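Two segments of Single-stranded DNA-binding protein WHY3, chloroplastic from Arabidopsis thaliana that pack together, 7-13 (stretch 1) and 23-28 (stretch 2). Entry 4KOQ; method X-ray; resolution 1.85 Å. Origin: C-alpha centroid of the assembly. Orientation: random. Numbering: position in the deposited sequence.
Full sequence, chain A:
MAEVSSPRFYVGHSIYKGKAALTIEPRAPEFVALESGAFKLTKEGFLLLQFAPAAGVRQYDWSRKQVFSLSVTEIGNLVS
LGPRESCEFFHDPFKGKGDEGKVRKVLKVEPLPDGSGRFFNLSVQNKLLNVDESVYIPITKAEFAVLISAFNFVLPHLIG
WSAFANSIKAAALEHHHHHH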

ATOM      1  N   PRO A   7      -5.504 -18.591  16.636  1.00 89.55           N
ATOM      2  CA  PRO A   7      -4.878 -19.790  16.064  1.00 85.66           C
ATOM      3  C   PRO A   7      -3.608 -19.460  15.280  1.00 77.52           C
ATOM      4  O   PRO A   7      -3.504 -18.395  14.676  1.00 78.91           O
ATOM      5  CB  PRO A   7      -5.963 -20.347  15.135  1.00 84.71           C
ATOM      6  CG  PRO A   7      -6.805 -19.170  14.779  1.00 84.51           C
ATOM      7  CD  PRO A   7      -6.792 -18.277  15.988  1.00 88.23           C
ATOM      8  N   ARG A   8      -2.648 -20.373  15.311  1.00 69.19           N
ATOM      9  CA  ARG A   8      -1.403 -20.216  14.578  1.00 67.21           C
ATOM     10  C   ARG A   8      -1.647 -20.415  13.082  1.00 61.33           C
ATOM     11  O   ARG A   8      -2.388 -21.314  12.689  1.00 51.94           O
ATOM     12  CB  ARG A   8      -0.389 -21.242  15.093  1.00 67.18           C
ATOM     13  CG  ARG A   8       0.852 -21.424  14.249  1.00 67.79           C
ATOM     14  CD  ARG A   8       1.817 -20.264  14.391  1.00 74.14           C
ATOM     15  NE  ARG A   8       3.046 -20.516  13.644  1.00 72.05           N
ATOM     16  CZ  ARG A   8       4.044 -19.648  13.521  1.00 82.80           C
ATOM     17  NH1 ARG A   8       3.972 -18.455  14.100  1.00 83.49           N
ATOM     18  NH2 ARG A   8       5.118 -19.977  12.814  1.00 79.93           N
ATOM     19  N   PHE A   9      -1.028 -19.565  12.262  1.00 61.23           N
ATOM     20  CA  PHE A   9      -1.110 -19.674  10.802  1.00 53.79           C
ATOM     21  C   PHE A   9       0.288 -19.831  10.180  1.00 44.70           C
ATOM     22  O   PHE A   9       1.163 -18.986  10.357  1.00 48.87           O
ATOM     23  CB  PHE A   9      -1.819 -18.444  10.207  1.00 52.67           C
ATOM     24  CG  PHE A   9      -3.326 -18.556  10.169  1.00 52.73           C
ATOM     25  CD1 PHE A   9      -3.963 -19.220   9.135  1.00 54.70           C
ATOM     26  CD2 PHE A   9      -4.106 -17.984  11.163  1.00 66.31           C
ATOM     27  CE1 PHE A   9      -5.354 -19.323   9.095  1.00 54.99           C
ATOM     28  CE2 PHE A   9      -5.492 -18.087  11.127  1.00 64.12           C
ATOM     29  CZ  PHE A   9      -6.114 -18.758  10.091  1.00 60.96           C
ATOM     30  N   TYR A  10       0.488 -20.927   9.459  1.00 33.42           N
ATOM     31  CA  TYR A  10       1.713 -21.157   8.711  1.00 42.07           C
ATOM     32  C   TYR A  10       1.472 -20.699   7.285  1.00 34.46           C
ATOM     33  O   TYR A  10       0.728 -21.350   6.536  1.00 30.39           O
ATOM     34  CB  TYR A  10       2.056 -22.637   8.679  1.00 44.62           C
ATOM     35  CG  TYR A  10       2.543 -23.171  10.003  1.00 49.45           C
ATOM     36  CD1 TYR A  10       3.841 -22.931  10.427  1.00 56.33           C
ATOM     37  CD2 TYR A  10       1.714 -23.923  10.822  1.00 53.26           C
ATOM     38  CE1 TYR A  10       4.305 -23.418  11.622  1.00 56.10           C
ATOM     39  CE2 TYR A  10       2.174 -24.417  12.038  1.00 57.70           C
ATOM     40  CZ  TYR A  10       3.473 -24.155  12.425  1.00 59.56           C
ATOM     41  OH  TYR A  10       3.962 -24.640  13.620  1.00 65.98           O
ATOM     42  N   VAL A  11       2.124 -19.605   6.920  1.00 32.31           N
ATOM     43  CA  VAL A  11       1.849 -18.959   5.629  1.00 28.16           C
ATOM     44  C   VAL A  11       3.149 -18.570   4.920  1.00 29.50           C
ATOM     45  O   VAL A  11       3.240 -17.517   4.282  1.00 28.10           O
ATOM     46  CB  VAL A  11       0.938 -17.712   5.829  1.00 25.97           C
ATOM     47  CG1 VAL A  11      -0.482 -18.155   6.282  1.00 29.43           C
ATOM     48  CG2 VAL A  11       1.529 -16.746   6.815  1.00 29.49           C
ATOM     49  N   GLY A  12       4.160 -19.432   5.023  1.00 28.01           N
ATOM     50  CA  GLY A  12       5.389 -19.238   4.276  1.00 28.50           C
ATOM     51  C   GLY A  12       5.127 -19.059   2.787  1.00 21.54           C
ATOM     52  O   GLY A  12       4.293 -19.723   2.190  1.00 25.00           O
ATOM     53  N   HIS A  13       5.821 -18.102   2.197  1.00 20.72           N
ATOM     54  CA  HIS A  13       5.748 -17.896   0.774  1.00 20.25           C
ATOM     55  C   HIS A  13       6.987 -18.538   0.165  1.00 21.48           C
ATOM     56  O   HIS A  13       8.094 -18.201   0.534  1.00 19.90           O
ATOM     57  CB  HIS A  13       5.653 -16.407   0.471  1.00 20.48           C
ATOM     58  CG  HIS A  13       5.803 -16.068  -0.980  1.00 20.97           C
ATOM     59  ND1 HIS A  13       4.875 -16.427  -1.939  1.00 22.52           N
ATOM     60  CD2 HIS A  13       6.791 -15.420  -1.633  1.00 24.08           C
ATOM     61  CE1 HIS A  13       5.288 -16.002  -3.122  1.00 24.84           C
ATOM     62  NE2 HIS A  13       6.453 -15.398  -2.965  1.00 24.62           N
ATOM     63  N   THR A  23      11.890 -20.315   1.163  1.00 19.20           N
ATOM     64  CA  THR A  23      10.621 -20.012   1.797  1.00 21.74           C
ATOM     65  C   THR A  23      10.825 -18.834   2.739  1.00 20.51           C
ATOM     66  O   THR A  23      11.844 -18.723   3.409  1.00 22.31           O
ATOM     67  CB  THR A  23      10.081 -21.236   2.605  1.00 28.37           C
ATOM     68  OG1 THR A  23       9.993 -22.370   1.749  1.00 33.24           O
ATOM     69  CG2 THR A  23       8.731 -20.958   3.141  1.00 23.29           C
ATOM     70  N   ILE A  24       9.855 -17.929   2.753  1.00 19.61           N
ATOM     71  CA  ILE A  24       9.905 -16.693   3.522  1.00 21.48           C
ATOM     72  C   ILE A  24       8.694 -16.620   4.429  1.00 21.35           C
ATOM     73  O   ILE A  24       7.554 -16.645   3.955  1.00 21.81           O
ATOM     74  CB  ILE A  24       9.883 -15.465   2.600  1.00 20.56           C
ATOM     75  CG1 ILE A  24      11.043 -15.583   1.608  1.00 19.41           C
ATOM     76  CG2 ILE A  24       9.997 -14.185   3.382  1.00 22.91           C
ATOM     77  CD1 ILE A  24      11.075 -14.519   0.567  1.00 27.43           C
ATOM     78  N   GLU A  25       8.962 -16.543   5.725  1.00 22.07           N
ATOM     79  CA  GLU A  25       7.907 -16.539   6.755  1.00 27.81           C
ATOM     80  C   GLU A  25       7.972 -15.311   7.642  1.00 21.35           C
ATOM     81  O   GLU A  25       8.997 -14.991   8.216  1.00 24.50           O
ATOM     82  CB  GLU A  25       7.991 -17.779   7.663  1.00 34.43           C
ATOM     83  CG  GLU A  25       6.813 -17.839   8.669  1.00 54.30           C
ATOM     84  CD  GLU A  25       5.758 -18.935   8.406  1.00 54.46           C
ATOM     85  OE1 GLU A  25       6.169 -20.076   8.077  1.00 64.91           O
ATOM     86  OE2 GLU A  25       4.519 -18.656   8.548  1.00 38.31           O
ATOM     87  N   PRO A  26       6.853 -14.620   7.793  1.00 19.34           N
ATOM     88  CA  PRO A  26       6.920 -13.484   8.704  1.00 20.74           C
ATOM     89  C   PRO A  26       6.891 -13.911  10.177  1.00 25.08           C
ATOM     90  O   PRO A  26       6.351 -14.967  10.538  1.00 25.63           O
ATOM     91  CB  PRO A  26       5.693 -12.661   8.328  1.00 24.78           C
ATOM     92  CG  PRO A  26       4.858 -13.530   7.536  1.00 26.96           C
ATOM     93  CD  PRO A  26       5.574 -14.705   7.082  1.00 24.51           C
ATOM     94  N   ARG A  27       7.491 -13.075  11.007  1.00 23.57           N
ATOM     95  CA  ARG A  27       7.555 -13.276  12.456  1.00 28.54           C
ATOM     96  C   ARG A  27       7.145 -11.980  13.131  1.00 25.34           C
ATOM     97  O   ARG A  27       7.638 -10.902  12.789  1.00 21.41           O
ATOM     98  CB  ARG A  27       8.983 -13.606  12.859  1.00 23.73           C
ATOM     99  CG  ARG A  27       9.455 -14.950  12.402  1.00 24.72           C
ATOM    100  CD  ARG A  27       8.673 -16.028  13.148  1.00 36.17           C
ATOM    101  NE  ARG A  27       9.260 -17.342  12.945  1.00 42.07           N
ATOM    102  CZ  ARG A  27       8.710 -18.318  12.233  1.00 46.84           C
ATOM    103  NH1 ARG A  27       7.534 -18.165  11.645  1.00 56.61           N
ATOM    104  NH2 ARG A  27       9.338 -19.468  12.114  1.00 52.05           N
ATOM    105  N   ALA A  28       6.249 -12.083  14.108  1.00 26.23           N
ATOM    106  CA  ALA A  28       5.600 -10.914  14.689  1.00 25.73           C
ATOM    107  C   ALA A  28       6.534 -10.141  15.602  1.00 25.05           C
ATOM    108  O   ALA A  28       7.460 -10.712  16.145  1.00 27.62           O
ATOM    109  CB  ALA A  28       4.369 -11.375  15.496  1.00 32.34           C
TER
HETATM  110  O   HOH W   1       4.856 -21.757   6.687  1.00 47.39           O

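The most unusual feature of this contact is a meeting of like charges: Arg8 NH2 and Arg27 NH1 lie 3.2 Å apart, two donors that cannot hydrogen-bond to each other. Arg27 NH1 sits at the edge of the Arg8 guanidinium, near its plane. Neither CA-to-CB bond points toward the partner stretch, that of Arg8 running sideways and that of Arg27 away, yet both long side chains bring their ends nearer. The carboxylate of Glu25 lies close by, with Glu25 OE2 4.5 Å from Arg8 NH2. This is beyond a salt bridge, and the oxygen stands well out of the guanidinium plane, so any help is purely electrostatic. Arg8 is exposed and poorly ordered, so its position deserves caution.

The firmest attachment lies at the other end, where His13 and Ile24 form an antiparallel hydrogen-bonded pair. His13 N donates to Ile24 O at 2.9 Å, and Ile24 N donates to His13 O at 2.8 Å. Two CA-H...O contacts flank this pair: Gly12 CA to Ile24 O and Thr23 CA to His13 O, each 3.4 Å. Because these links use main-chain atoms, the side chains of His13 and Ile24 are free to project from the same face of the sheet. Both residues are buried; the branched aliphatic chain of Ile24 suits such a site, and the beta-branch favors its extended backbone.

Beyond this pair, a side chain takes over from the backbone. Glu25 OE2 accepts a hydrogen bond from Val11 N at 3.0 Å, nearly straight at 167°. The CA-to-CB bond of Glu25 points sideways, but chi1 is t and chi2 turns to 109°, between the usual wells, and the end of the chain comes nearer to stretch 1. Glutamate has both the reach and the acceptor for this role. Its other oxygen engages a water, which donates to Glu25 OE1 at 2.5 Å and accepts from Gly12 N at 2.9 Å. Thus one carboxylate serves two successive backbone amides, one directly and one through water.

Gly12 fits this crowded turn-off from the pair because it has no side chain. An ideal CB there would lie 2.8 Å from Thr23 CG2, a clash, whereas Gly12 CA itself lies a comfortable 3.9 Å from Thr23 CG2. Val11, also buried, packs CG2 3.9 Å from Glu25 OE2, adding apolar cover beside the hydrogen bond made by its amide. Together the two stretches bury 373 Å², a modest area, with Glu25 and His13 the most covered by their partners.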